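P450 epoxidase (PDB 1Q5D) belongs to the cytochrome P450 family, a largely helical fold that holds a haem group beside a ligand pocket. Local coordinates at residues P284-N289 against F346-D351; E65-S70 against Q311-C316; I84-D89 against T197-V202. All coordinates share one frame; numbering follows the deposited sequence.

Interaction 1. Residues P284-N289 against F346-D351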
ATOM      1  N   PRO A 284      13.353 -16.371 -15.113  1.00 49.62           N
ATOM      2  CA  PRO A 284      12.192 -15.475 -15.044  1.00 48.09           C
ATOM      3  C   PRO A 284      11.195 -15.882 -13.953  1.00 46.16           C
ATOM      4  O   PRO A 284      10.477 -15.029 -13.430  1.00 45.50           O
ATOM      5  CB  PRO A 284      11.582 -15.590 -16.442  1.00 48.75           C
ATOM      6  CG  PRO A 284      12.753 -15.946 -17.314  1.00 49.01           C
ATOM      7  CD  PRO A 284      13.587 -16.879 -16.478  1.00 49.05           C
ATOM      8  N   GLY A 285      11.170 -17.166 -13.606  1.00 43.74           N
ATOM      9  CA  GLY A 285      10.322 -17.664 -12.540  1.00 41.61           C
ATOM     10  C   GLY A 285      10.646 -17.104 -11.157  1.00 40.22           C
ATOM     11  O   GLY A 285       9.846 -17.246 -10.230  1.00 38.86           O
ATOM     12  N   LEU A 286      11.807 -16.463 -11.029  1.00 39.11           N
ATOM     13  CA  LEU A 286      12.240 -15.841  -9.773  1.00 39.13           C
ATOM     14  C   LEU A 286      11.633 -14.443  -9.557  1.00 38.70           C
ATOM     15  O   LEU A 286      11.778 -13.862  -8.482  1.00 37.52           O
ATOM     16  CB  LEU A 286      13.769 -15.728  -9.749  1.00 40.29           C
ATOM     17  CG  LEU A 286      14.549 -16.155  -8.496  1.00 41.84           C
ATOM     18  CD1 LEU A 286      13.896 -17.320  -7.745  1.00 42.20           C
ATOM     19  CD2 LEU A 286      16.007 -16.485  -8.843  1.00 42.71           C
ATOM     20  N   MET A 287      10.970 -13.894 -10.572  1.00 38.12           N
ATOM     21  CA  MET A 287      10.503 -12.508 -10.483  1.00 38.06           C
ATOM     22  C   MET A 287       9.557 -12.342  -9.291  1.00 37.83           C
ATOM     23  O   MET A 287       9.647 -11.384  -8.530  1.00 37.43           O
ATOM     24  CB  MET A 287       9.834 -12.066 -11.791  1.00 37.79           C
ATOM     25  CG  MET A 287       9.357 -10.604 -11.805  1.00 36.61           C
ATOM     26  SD  MET A 287      10.646  -9.419 -11.327  1.00 37.62           S
ATOM     27  CE  MET A 287      11.426  -9.156 -12.876  1.00 37.12           C
ATOM     28  N   ARG A 288       8.655 -13.301  -9.132  1.00 38.43           N
ATOM     29  CA  ARG A 288       7.688 -13.286  -8.051  1.00 38.92           C
ATOM     30  C   ARG A 288       8.386 -13.143  -6.694  1.00 37.37           C
ATOM     31  O   ARG A 288       8.036 -12.286  -5.889  1.00 35.54           O
ATOM     32  CB  ARG A 288       6.875 -14.575  -8.080  1.00 42.20           C
ATOM     33  CG  ARG A 288       5.390 -14.354  -8.101  1.00 47.24           C
ATOM     34  CD  ARG A 288       4.794 -14.089  -6.734  1.00 50.63           C
ATOM     35  NE  ARG A 288       3.400 -13.645  -6.819  1.00 54.05           N
ATOM     36  CZ  ARG A 288       2.402 -14.368  -7.324  1.00 55.31           C
ATOM     37  NH1 ARG A 288       2.632 -15.585  -7.805  1.00 56.43           N
ATOM     38  NH2 ARG A 288       1.166 -13.876  -7.343  1.00 56.34           N
ATOM     39  N   ASN A 289       9.370 -13.998  -6.451  1.00 35.18           N
ATOM     40  CA  ASN A 289      10.115 -13.949  -5.204  1.00 34.31           C
ATOM     41  C   ASN A 289      10.913 -12.668  -5.062  1.00 32.26           C
ATOM     42  O   ASN A 289      11.022 -12.133  -3.978  1.00 32.35           O
ATOM     43  CB  ASN A 289      11.055 -15.149  -5.071  1.00 34.99           C
ATOM     44  CG  ASN A 289      11.576 -15.308  -3.665  1.00 35.32           C
ATOM     45  OD1 ASN A 289      10.802 -15.426  -2.722  1.00 35.15           O
ATOM     46  ND2 ASN A 289      12.899 -15.286  -3.514  1.00 36.05           N
ATOM     47  N   PHE A 346      20.007  -7.584  -0.310  1.00 37.24           N
ATOM     48  CA  PHE A 346      18.900  -7.846  -1.224  1.00 36.31           C
ATOM     49  C   PHE A 346      19.154  -9.189  -1.905  1.00 36.60           C
ATOM     50  O   PHE A 346      20.019  -9.306  -2.780  1.00 36.42           O
ATOM     51  CB  PHE A 346      18.815  -6.714  -2.252  1.00 36.80           C
ATOM     52  CG  PHE A 346      17.693  -6.858  -3.262  1.00 36.85           C
ATOM     53  CD1 PHE A 346      16.369  -6.958  -2.859  1.00 37.15           C
ATOM     54  CD2 PHE A 346      17.972  -6.858  -4.619  1.00 37.16           C
ATOM     55  CE1 PHE A 346      15.343  -7.074  -3.791  1.00 36.70           C
ATOM     56  CE2 PHE A 346      16.955  -6.976  -5.560  1.00 37.13           C
ATOM     57  CZ  PHE A 346      15.642  -7.079  -5.149  1.00 37.25           C
ATOM     58  N   ASP A 347      18.400 -10.203  -1.496  1.00 36.54           N
ATOM     59  CA  ASP A 347      18.643 -11.569  -1.966  1.00 36.49           C
ATOM     60  C   ASP A 347      17.382 -12.175  -2.560  1.00 35.36           C
ATOM     61  O   ASP A 347      16.539 -12.662  -1.841  1.00 35.31           O
ATOM     62  CB  ASP A 347      19.147 -12.432  -0.809  1.00 37.17           C
ATOM     63  CG  ASP A 347      19.452 -13.858  -1.227  1.00 37.71           C
ATOM     64  OD1 ASP A 347      19.396 -14.174  -2.441  1.00 37.12           O
ATOM     65  OD2 ASP A 347      19.743 -14.730  -0.392  1.00 38.46           O
ATOM     66  N   VAL A 348      17.266 -12.142  -3.881  1.00 35.79           N
ATOM     67  CA  VAL A 348      16.053 -12.592  -4.557  1.00 36.55           C
ATOM     68  C   VAL A 348      15.844 -14.116  -4.516  1.00 37.93           C
ATOM     69  O   VAL A 348      14.837 -14.617  -5.003  1.00 37.81           O
ATOM     70  CB  VAL A 348      16.020 -12.086  -6.011  1.00 36.78           C
ATOM     71  CG1 VAL A 348      16.053 -10.562  -6.042  1.00 36.27           C
ATOM     72  CG2 VAL A 348      17.177 -12.668  -6.825  1.00 36.27           C
ATOM     73  N   ARG A 349      16.792 -14.833  -3.914  1.00 38.83           N
ATOM     74  CA  ARG A 349      16.676 -16.272  -3.694  1.00 40.83           C
ATOM     75  C   ARG A 349      16.259 -16.613  -2.262  1.00 39.86           C
ATOM     76  O   ARG A 349      15.925 -17.761  -1.962  1.00 39.67           O
ATOM     77  CB  ARG A 349      18.012 -16.961  -3.985  1.00 43.33           C
ATOM     78  CG  ARG A 349      18.414 -17.011  -5.434  1.00 47.00           C
ATOM     79  CD  ARG A 349      19.811 -17.616  -5.640  1.00 50.33           C
ATOM     80  NE  ARG A 349      20.069 -18.002  -7.024  1.00 53.13           N
ATOM     81  CZ  ARG A 349      19.436 -18.982  -7.664  1.00 55.07           C
ATOM     82  NH1 ARG A 349      18.495 -19.688  -7.048  1.00 56.21           N
ATOM     83  NH2 ARG A 349      19.740 -19.257  -8.928  1.00 56.13           N
ATOM     84  N   ARG A 350      16.283 -15.629  -1.366  1.00 37.49           N
ATOM     85  CA  ARG A 350      15.954 -15.915   0.021  1.00 36.56           C
ATOM     86  C   ARG A 350      14.516 -16.388   0.178  1.00 36.47           C
ATOM     87  O   ARG A 350      13.655 -16.120  -0.661  1.00 36.23           O
ATOM     88  CB  ARG A 350      16.243 -14.715   0.925  1.00 35.41           C
ATOM     89  CG  ARG A 350      15.094 -13.738   1.091  1.00 34.80           C
ATOM     90  CD  ARG A 350      15.284 -12.785   2.283  1.00 32.99           C
ATOM     91  NE  ARG A 350      16.528 -12.040   2.168  1.00 33.47           N
ATOM     92  CZ  ARG A 350      17.514 -12.077   3.056  1.00 33.50           C
ATOM     93  NH1 ARG A 350      17.409 -12.842   4.141  1.00 33.14           N
ATOM     94  NH2 ARG A 350      18.609 -11.355   2.853  1.00 33.66           N
ATOM     95  N   ASP A 351      14.265 -17.108   1.260  1.00 37.03           N
ATOM     96  CA  ASP A 351      12.909 -17.404   1.654  1.00 37.87           C
ATOM     97  C   ASP A 351      12.298 -16.113   2.200  1.00 37.17           C
ATOM     98  O   ASP A 351      12.796 -15.565   3.187  1.00 35.96           O
ATOM     99  CB  ASP A 351      12.906 -18.472   2.744  1.00 40.17           C
ATOM    100  CG  ASP A 351      11.543 -19.066   2.962  1.00 41.77           C
ATOM    101  OD1 ASP A 351      10.543 -18.377   2.689  1.00 42.10           O
ATOM    102  OD2 ASP A 351      11.365 -20.231   3.396  1.00 43.82           O
TER
HETATM  103  O   HOH W   1      10.157 -17.281  -0.565  1.00 39.76           O

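Interaction 2. Residues E65-S70 against Q311-C316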
ATOM      1  N   GLU A  65      -5.359  -9.577  20.112  1.00 55.13           N
ATOM      2  CA  GLU A  65      -6.684  -8.958  20.144  1.00 55.75           C
ATOM      3  C   GLU A  65      -6.791  -7.812  21.148  1.00 54.73           C
ATOM      4  O   GLU A  65      -7.766  -7.062  21.135  1.00 54.79           O
ATOM      5  CB  GLU A  65      -7.776 -10.000  20.400  1.00 57.60           C
ATOM      6  CG  GLU A  65      -8.381 -10.575  19.128  1.00 59.60           C
ATOM      7  CD  GLU A  65      -7.697 -11.857  18.693  1.00 60.91           C
ATOM      8  OE1 GLU A  65      -8.313 -12.647  17.943  1.00 61.55           O
ATOM      9  OE2 GLU A  65      -6.539 -12.081  19.107  1.00 62.17           O
ATOM     10  N   ARG A  66      -5.785  -7.673  22.003  1.00 53.70           N
ATOM     11  CA  ARG A  66      -5.695  -6.521  22.895  1.00 53.23           C
ATOM     12  C   ARG A  66      -5.483  -5.224  22.100  1.00 52.52           C
ATOM     13  O   ARG A  66      -5.763  -4.131  22.589  1.00 52.73           O
ATOM     14  CB  ARG A  66      -4.558  -6.710  23.907  1.00 53.66           C
ATOM     15  CG  ARG A  66      -4.809  -7.786  24.963  1.00 53.76           C
ATOM     16  CD  ARG A  66      -3.619  -8.058  25.877  1.00 54.43           C
ATOM     17  NE  ARG A  66      -2.391  -8.365  25.143  1.00 54.68           N
ATOM     18  CZ  ARG A  66      -1.199  -8.505  25.713  1.00 55.13           C
ATOM     19  NH1 ARG A  66      -1.070  -8.369  27.025  1.00 55.71           N
ATOM     20  NH2 ARG A  66      -0.129  -8.779  24.976  1.00 55.60           N
ATOM     21  N   PHE A  67      -4.986  -5.353  20.870  1.00 51.17           N
ATOM     22  CA  PHE A  67      -4.710  -4.189  20.032  1.00 49.57           C
ATOM     23  C   PHE A  67      -5.726  -4.058  18.906  1.00 48.73           C
ATOM     24  O   PHE A  67      -5.810  -4.925  18.037  1.00 50.65           O
ATOM     25  CB  PHE A  67      -3.291  -4.270  19.476  1.00 48.88           C
ATOM     26  CG  PHE A  67      -2.217  -4.181  20.534  1.00 48.89           C
ATOM     27  CD1 PHE A  67      -1.732  -5.325  21.151  1.00 48.50           C
ATOM     28  CD2 PHE A  67      -1.697  -2.951  20.912  1.00 48.77           C
ATOM     29  CE1 PHE A  67      -0.744  -5.243  22.125  1.00 48.99           C
ATOM     30  CE2 PHE A  67      -0.712  -2.862  21.880  1.00 48.74           C
ATOM     31  CZ  PHE A  67      -0.233  -4.011  22.488  1.00 48.91           C
ATOM     32  N   ALA A  68      -6.493  -2.971  18.917  1.00 46.77           N
ATOM     33  CA  ALA A  68      -7.558  -2.767  17.933  1.00 44.83           C
ATOM     34  C   ALA A  68      -7.093  -1.987  16.704  1.00 43.46           C
ATOM     35  O   ALA A  68      -6.092  -1.272  16.756  1.00 41.22           O
ATOM     36  CB  ALA A  68      -8.735  -2.057  18.577  1.00 44.99           C
ATOM     37  N   VAL A  69      -7.836  -2.146  15.608  1.00 42.67           N
ATOM     38  CA  VAL A  69      -7.622  -1.398  14.369  1.00 42.29           C
ATOM     39  C   VAL A  69      -8.476  -0.127  14.315  1.00 42.53           C
ATOM     40  O   VAL A  69      -8.014   0.916  13.860  1.00 42.52           O
ATOM     41  CB  VAL A  69      -7.939  -2.274  13.134  1.00 41.94           C
ATOM     42  CG1 VAL A  69      -7.971  -1.439  11.878  1.00 41.76           C
ATOM     43  CG2 VAL A  69      -6.925  -3.405  13.003  1.00 41.11           C
ATOM     44  N   SER A  70      -9.723  -0.210  14.778  1.00 43.24           N
ATOM     45  CA  SER A  70     -10.632   0.942  14.723  1.00 44.18           C
ATOM     46  C   SER A  70     -10.061   2.184  15.400  1.00 44.72           C
ATOM     47  O   SER A  70      -9.660   2.147  16.569  1.00 44.23           O
ATOM     48  CB  SER A  70     -12.000   0.623  15.335  1.00 44.59           C
ATOM     49  OG  SER A  70     -12.573   1.813  15.865  1.00 45.06           O
ATOM     50  N   GLN A 311      -7.025  -1.536  26.318  1.00 53.49           N
ATOM     51  CA  GLN A 311      -6.963  -1.604  27.773  1.00 53.88           C
ATOM     52  C   GLN A 311      -5.536  -1.290  28.205  1.00 54.00           C
ATOM     53  O   GLN A 311      -4.615  -1.337  27.391  1.00 53.88           O
ATOM     54  CB  GLN A 311      -7.328  -3.013  28.241  1.00 54.56           C
ATOM     55  CG  GLN A 311      -6.223  -4.020  27.962  1.00 55.29           C
ATOM     56  CD  GLN A 311      -6.607  -5.445  28.289  1.00 55.71           C
ATOM     57  OE1 GLN A 311      -7.763  -5.836  28.123  1.00 55.99           O
ATOM     58  NE2 GLN A 311      -5.633  -6.230  28.744  1.00 55.94           N
ATOM     59  N   ASP A 312      -5.347  -0.969  29.482  1.00 54.30           N
ATOM     60  CA  ASP A 312      -3.999  -0.809  30.028  1.00 54.01           C
ATOM     61  C   ASP A 312      -3.246  -2.130  29.936  1.00 53.55           C
ATOM     62  O   ASP A 312      -3.829  -3.193  30.156  1.00 53.69           O
ATOM     63  CB  ASP A 312      -4.058  -0.377  31.491  1.00 54.63           C
ATOM     64  CG  ASP A 312      -4.513   1.054  31.667  1.00 55.76           C
ATOM     65  OD1 ASP A 312      -4.657   1.474  32.833  1.00 55.94           O
ATOM     66  OD2 ASP A 312      -4.752   1.839  30.720  1.00 56.50           O
ATOM     67  N   LEU A 313      -1.960  -2.069  29.605  1.00 52.75           N
ATOM     68  CA  LEU A 313      -1.126  -3.271  29.565  1.00 52.77           C
ATOM     69  C   LEU A 313       0.353  -2.920  29.575  1.00 52.44           C
ATOM     70  O   LEU A 313       0.726  -1.792  29.265  1.00 51.91           O
ATOM     71  CB  LEU A 313      -1.456  -4.146  28.347  1.00 53.45           C
ATOM     72  CG  LEU A 313      -1.198  -3.605  26.936  1.00 53.99           C
ATOM     73  CD1 LEU A 313      -1.239  -4.744  25.919  1.00 54.20           C
ATOM     74  CD2 LEU A 313      -2.215  -2.543  26.561  1.00 54.14           C
ATOM     75  N   GLU A 314       1.181  -3.889  29.958  1.00 52.31           N
ATOM     76  CA  GLU A 314       2.633  -3.754  29.892  1.00 52.44           C
ATOM     77  C   GLU A 314       3.139  -4.519  28.678  1.00 51.82           C
ATOM     78  O   GLU A 314       2.734  -5.660  28.444  1.00 52.51           O
ATOM     79  CB  GLU A 314       3.296  -4.294  31.168  1.00 53.03           C
ATOM     80  CG  GLU A 314       3.882  -3.214  32.075  1.00 54.11           C
ATOM     81  CD  GLU A 314       2.806  -2.413  32.795  1.00 54.42           C
ATOM     82  OE1 GLU A 314       3.104  -1.304  33.277  1.00 54.86           O
ATOM     83  OE2 GLU A 314       1.658  -2.892  32.881  1.00 54.75           O
ATOM     84  N   TYR A 315       4.021  -3.895  27.903  1.00 50.50           N
ATOM     85  CA  TYR A 315       4.505  -4.501  26.665  1.00 48.86           C
ATOM     86  C   TYR A 315       5.950  -4.102  26.381  1.00 48.83           C
ATOM     87  O   TYR A 315       6.255  -2.918  26.190  1.00 48.04           O
ATOM     88  CB  TYR A 315       3.589  -4.115  25.488  1.00 47.61           C
ATOM     89  CG  TYR A 315       3.530  -5.141  24.375  1.00 46.91           C
ATOM     90  CD1 TYR A 315       2.512  -6.090  24.328  1.00 46.96           C
ATOM     91  CD2 TYR A 315       4.497  -5.171  23.373  1.00 46.42           C
ATOM     92  CE1 TYR A 315       2.465  -7.044  23.314  1.00 46.58           C
ATOM     93  CE2 TYR A 315       4.455  -6.113  22.355  1.00 46.03           C
ATOM     94  CZ  TYR A 315       3.437  -7.043  22.329  1.00 46.45           C
ATOM     95  OH  TYR A 315       3.387  -7.984  21.321  1.00 46.89           O
ATOM     96  N   CYS A 316       6.836  -5.096  26.352  1.00 49.03           N
ATOM     97  CA  CYS A 316       8.250  -4.870  26.058  1.00 49.89           C
ATOM     98  C   CYS A 316       8.886  -3.889  27.054  1.00 50.34           C
ATOM     99  O   CYS A 316       9.850  -3.198  26.730  1.00 49.25           O
ATOM    100  CB  CYS A 316       8.430  -4.365  24.620  1.00 50.01           C
ATOM    101  SG  CYS A 316       8.039  -5.568  23.314  1.00 51.14           S
TER

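Interaction 3. Residues I84-D89 against T197-V202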
ATOM      1  N   ILE A  84     -11.801  16.031   8.245  1.00 36.44           N
ATOM      2  CA  ILE A  84     -12.254  15.594   6.927  1.00 36.74           C
ATOM      3  C   ILE A  84     -13.579  14.837   7.006  1.00 36.35           C
ATOM      4  O   ILE A  84     -13.631  13.623   6.805  1.00 36.62           O
ATOM      5  CB  ILE A  84     -11.169  14.756   6.207  1.00 36.07           C
ATOM      6  CG1 ILE A  84      -9.766  15.327   6.478  1.00 35.71           C
ATOM      7  CG2 ILE A  84     -11.444  14.720   4.704  1.00 36.63           C
ATOM      8  CD1 ILE A  84      -9.408  16.539   5.607  1.00 34.24           C
ATOM      9  N   PRO A  85     -14.644  15.569   7.302  1.00 36.81           N
ATOM     10  CA  PRO A  85     -15.978  14.988   7.504  1.00 36.68           C
ATOM     11  C   PRO A  85     -16.497  14.269   6.267  1.00 36.38           C
ATOM     12  O   PRO A  85     -17.412  13.453   6.397  1.00 36.05           O
ATOM     13  CB  PRO A  85     -16.856  16.205   7.787  1.00 37.16           C
ATOM     14  CG  PRO A  85     -15.923  17.258   8.216  1.00 38.19           C
ATOM     15  CD  PRO A  85     -14.636  17.032   7.485  1.00 36.91           C
ATOM     16  N   GLU A  86     -15.927  14.587   5.105  1.00 35.28           N
ATOM     17  CA  GLU A  86     -16.276  13.932   3.845  1.00 35.40           C
ATOM     18  C   GLU A  86     -15.883  12.457   3.872  1.00 35.65           C
ATOM     19  O   GLU A  86     -16.384  11.668   3.066  1.00 36.29           O
ATOM     20  CB  GLU A  86     -15.563  14.617   2.675  1.00 35.51           C
ATOM     21  CG  GLU A  86     -16.126  15.984   2.293  1.00 35.71           C
ATOM     22  CD  GLU A  86     -15.576  17.113   3.156  1.00 36.57           C
ATOM     23  OE1 GLU A  86     -14.683  16.854   4.002  1.00 34.00           O
ATOM     24  OE2 GLU A  86     -16.045  18.265   2.977  1.00 37.00           O
ATOM     25  N   LEU A  87     -14.985  12.096   4.793  1.00 34.25           N
ATOM     26  CA  LEU A  87     -14.480  10.727   4.911  1.00 32.75           C
ATOM     27  C   LEU A  87     -15.012  10.014   6.167  1.00 32.93           C
ATOM     28  O   LEU A  87     -14.587   8.902   6.492  1.00 33.23           O
ATOM     29  CB  LEU A  87     -12.942  10.725   4.893  1.00 31.55           C
ATOM     30  CG  LEU A  87     -12.346  10.964   3.493  1.00 30.64           C
ATOM     31  CD1 LEU A  87     -10.817  11.001   3.491  1.00 30.14           C
ATOM     32  CD2 LEU A  87     -12.859   9.901   2.518  1.00 30.82           C
ATOM     33  N   SER A  88     -15.945  10.659   6.862  1.00 33.46           N
ATOM     34  CA  SER A  88     -16.498  10.137   8.117  1.00 34.16           C
ATOM     35  C   SER A  88     -17.086   8.732   7.938  1.00 34.42           C
ATOM     36  O   SER A  88     -16.812   7.822   8.736  1.00 34.47           O
ATOM     37  CB  SER A  88     -17.578  11.077   8.639  1.00 35.28           C
ATOM     38  OG  SER A  88     -17.976  10.710   9.934  1.00 37.91           O
ATOM     39  N   ASP A  89     -17.910   8.573   6.909  1.00 32.98           N
ATOM     40  CA  ASP A  89     -18.489   7.273   6.589  1.00 34.33           C
ATOM     41  C   ASP A  89     -17.416   6.214   6.313  1.00 32.75           C
ATOM     42  O   ASP A  89     -17.504   5.093   6.798  1.00 32.50           O
ATOM     43  CB  ASP A  89     -19.416   7.392   5.373  1.00 35.40           C
ATOM     44  CG  ASP A  89     -20.826   7.780   5.760  1.00 36.97           C
ATOM     45  OD1 ASP A  89     -21.673   7.913   4.858  1.00 37.23           O
ATOM     46  OD2 ASP A  89     -21.170   7.955   6.950  1.00 37.21           O
ATOM     47  N   THR A 197      -7.319  21.036  -1.537  1.00 39.57           N
ATOM     48  CA  THR A 197      -7.048  20.225  -2.715  1.00 39.87           C
ATOM     49  C   THR A 197      -7.413  18.768  -2.429  1.00 37.59           C
ATOM     50  O   THR A 197      -8.064  18.115  -3.240  1.00 36.63           O
ATOM     51  CB  THR A 197      -5.564  20.335  -3.096  1.00 41.24           C
ATOM     52  OG1 THR A 197      -5.225  21.716  -3.279  1.00 42.90           O
ATOM     53  CG2 THR A 197      -5.325  19.733  -4.471  1.00 42.89           C
ATOM     54  N   LEU A 198      -6.984  18.282  -1.268  1.00 36.14           N
ATOM     55  CA  LEU A 198      -7.287  16.933  -0.813  1.00 35.18           C
ATOM     56  C   LEU A 198      -8.787  16.702  -0.782  1.00 34.36           C
ATOM     57  O   LEU A 198      -9.284  15.699  -1.298  1.00 32.55           O
ATOM     58  CB  LEU A 198      -6.729  16.704   0.601  1.00 34.99           C
ATOM     59  CG  LEU A 198      -5.232  16.447   0.782  1.00 35.50           C
ATOM     60  CD1 LEU A 198      -4.994  16.036   2.232  1.00 34.31           C
ATOM     61  CD2 LEU A 198      -4.747  15.379  -0.175  1.00 34.55           C
ATOM     62  N   VAL A 199      -9.511  17.635  -0.162  1.00 33.50           N
ATOM     63  CA  VAL A 199     -10.949  17.492  -0.008  1.00 33.17           C
ATOM     64  C   VAL A 199     -11.675  17.555  -1.364  1.00 34.15           C
ATOM     65  O   VAL A 199     -12.664  16.845  -1.581  1.00 33.20           O
ATOM     66  CB  VAL A 199     -11.512  18.535   0.997  1.00 34.41           C
ATOM     67  CG1 VAL A 199     -13.038  18.570   0.964  1.00 33.25           C
ATOM     68  CG2 VAL A 199     -11.015  18.230   2.401  1.00 33.73           C
ATOM     69  N   ALA A 200     -11.168  18.378  -2.281  1.00 34.65           N
ATOM     70  CA  ALA A 200     -11.768  18.463  -3.606  1.00 35.03           C
ATOM     71  C   ALA A 200     -11.678  17.110  -4.318  1.00 34.36           C
ATOM     72  O   ALA A 200     -12.678  16.595  -4.802  1.00 35.22           O
ATOM     73  CB  ALA A 200     -11.083  19.540  -4.440  1.00 35.67           C
ATOM     74  N   SER A 201     -10.471  16.554  -4.389  1.00 32.59           N
ATOM     75  CA  SER A 201     -10.240  15.242  -5.005  1.00 31.81           C
ATOM     76  C   SER A 201     -11.075  14.141  -4.357  1.00 31.72           C
ATOM     77  O   SER A 201     -11.604  13.265  -5.049  1.00 32.26           O
ATOM     78  CB  SER A 201      -8.761  14.869  -4.928  1.00 31.59           C
ATOM     79  OG  SER A 201      -7.962  15.833  -5.579  1.00 30.63           O
ATOM     80  N   VAL A 202     -11.221  14.203  -3.036  1.00 30.38           N
ATOM     81  CA  VAL A 202     -12.040  13.231  -2.321  1.00 30.07           C
ATOM     82  C   VAL A 202     -13.517  13.354  -2.660  1.00 31.18           C
ATOM     83  O   VAL A 202     -14.186  12.350  -2.945  1.00 30.13           O
ATOM     84  CB  VAL A 202     -11.867  13.332  -0.796  1.00 29.57           C
ATOM     85  CG1 VAL A 202     -12.943  12.496  -0.080  1.00 29.77           C
ATOM     86  CG2 VAL A 202     -10.438  12.900  -0.391  1.00 29.49           C
TER

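Interaction 1. Residues P284-N289 against F346-D351
Asn289 reaches across to two backbone carbonyls of 346-351 and carries most of the polar contact. Its side-chain CG lies anti to the backbone N (chi1 -166°), and ND2 donates to both Val348 O and Arg350 O, each carbonyl lying close to the plane of the amide. The bond to Arg350 O is 3.1 Å from Asn289 ND2 and comes in the plane of that carbonyl, with an N-H...O angle of 159°. Val348 O is approached from above its carbonyl plane instead; the modelled 2.5 Å to Asn289 ND2 is unusually short, and its exact length is doubtful. The amide oxygen is used too: Asn289 OD1 takes a bond from a water at 2.9 Å, which reaches Asp351 only weakly, and another from Thr352.

The carbonyls sit in a type I turn closed by Arg350 N donating to Asp347 O, with an Asx turn beside it: Asp347 OD1 accepts from Arg349 N, from above the carboxylate plane.

Leu286 makes the rest of the contact by packing. Its CG is in van der Waals contact with Val348 O at 3.8 Å, and CD2 meets Val348 CG2 loosely at 4.5 Å. CD2 also lies over one face of the Arg349 guanidinium, whose charge pairs with Glu283.

The Arg350 guanidinium bonds to Ser341 O and forms a salt bridge with Glu293, consistent with the Glu-Arg-Arg triad of P450s: Glu293 and Arg296 would be the ExxR pair of helix 287-297, Arg350 the meander arginine. Val348 also packs on Ala276 of helix 274-282 and Ala290 of helix 287-297.

Interaction 2. Residues E65-S70 against Q311-C316
Phe67 points the edge of its ring at the face of Tyr315, a T-shaped pair with centroids 5.4 Å apart and planes at 87°. Two carbon pairs meet at 3.9 Å, Phe67 CE1 with Tyr315 CE1 and Phe67 CZ with Tyr315 CD1.

Leu313 CD1 touches both Phe67 and Arg66, from two directions about a right angle apart. Against the phenyl ring it meets Phe67 CZ at 3.6 Å; against the guanidinium it lies over one face, 3.8 Å from Arg66 CZ and shifted toward the rim.

The chain of Arg66 bends at chi3 (-53°), which places NE. Arg66 NH2 lies at the edge of the Tyr315 ring, near the ring plane, 3.5 Å from Tyr315 CE1, with the guanidinium and ring planes well tilted from each other. This is an edge contact rather than a cation-pi stack, and the charge of Arg66 is met by a salt bridge to Asp64. Farther back, the methylene Arg66 CD passes Gln311 NE2 at 4.0 Å, the amide standing nearly perpendicular to the guanidinium. No hydrogen bond joins the two segments, whose contact rests on side-chain packing.

The contact joins the edge of the P450 beta sheet to a hairpin, with the side chain of Phe67 about 10 Å from the haem. Strand 67-68 is an outermost strand of the five-stranded sheet and pairs with strand 304-309, whereas strand 313-315 belongs to a separate hairpin with 318-320. Helix 55-62 lines both aromatic residues through Val61, and Ala60 adds to the packing on Tyr315.

Interaction 3. Residues I84-D89 against T197-V202
Ile84 and Val199 give the nearest backbone approach, their CA atoms 7.3 Å apart, where a short 3-10 turn, closed by Leu87 N donating to Ile84 O at 2.9 Å, faces one side of a regular helix. The two segments meet through side chains, and Val199 and Val202, one helical turn apart, supply the helix side of the contact.

Val199 divides its methyls between two partners. CG2 meets Ile84 CD1 at 4.0 Å, the two side chains running side by side and pointing opposite ways. CG1, anti to the backbone N (chi1 169°), meets the carboxylate of Glu86 instead, 3.6 Å from Glu86 OE2. The Glu86 chain bends at chi2 (83°), which places CD, and it lies roughly perpendicular to the Val199 side chain.

Val202 receives Leu87: its CG1 lies 3.7 Å from Leu87 CD2 and slightly farther from Leu87 CG. Glu86 adds a looser touch, with CB 4.4 Å from Val202 CG1.

Leu87 is the N-cap residue of helix 88-93, in the region between the B and C helices of P450s, and its side chain is about 7 Å from the bound EPB ligand. Helix 195-218 carries the valines, while Ala182 of helix 169-182 packs on Leu87 and Thr179 of that helix on Val202.

In the fold
Along the chain the segments run 65-70, 84-89, 197-202, 284-289, 311-316 and 346-351, so interaction 3 falls wholly between the two halves of interaction 2, and interactions 1 and 2 interleave. No atoms touch between contacts. Interactions 2 and 3 are the nearest pair, with nearest atoms about 10 Å apart, whereas the centres of interactions 1 and 3 are 40 Å apart. Interaction 1 ties helix 287-297 to the meander, interaction 2 joins the edge of the five-stranded sheet to a hairpin, and interaction 3 brings the 84-89 turn to helix 195-218. Interaction 3 thus lies by the ligand pocket, while interaction 1 is at the surface beyond the chain's centre.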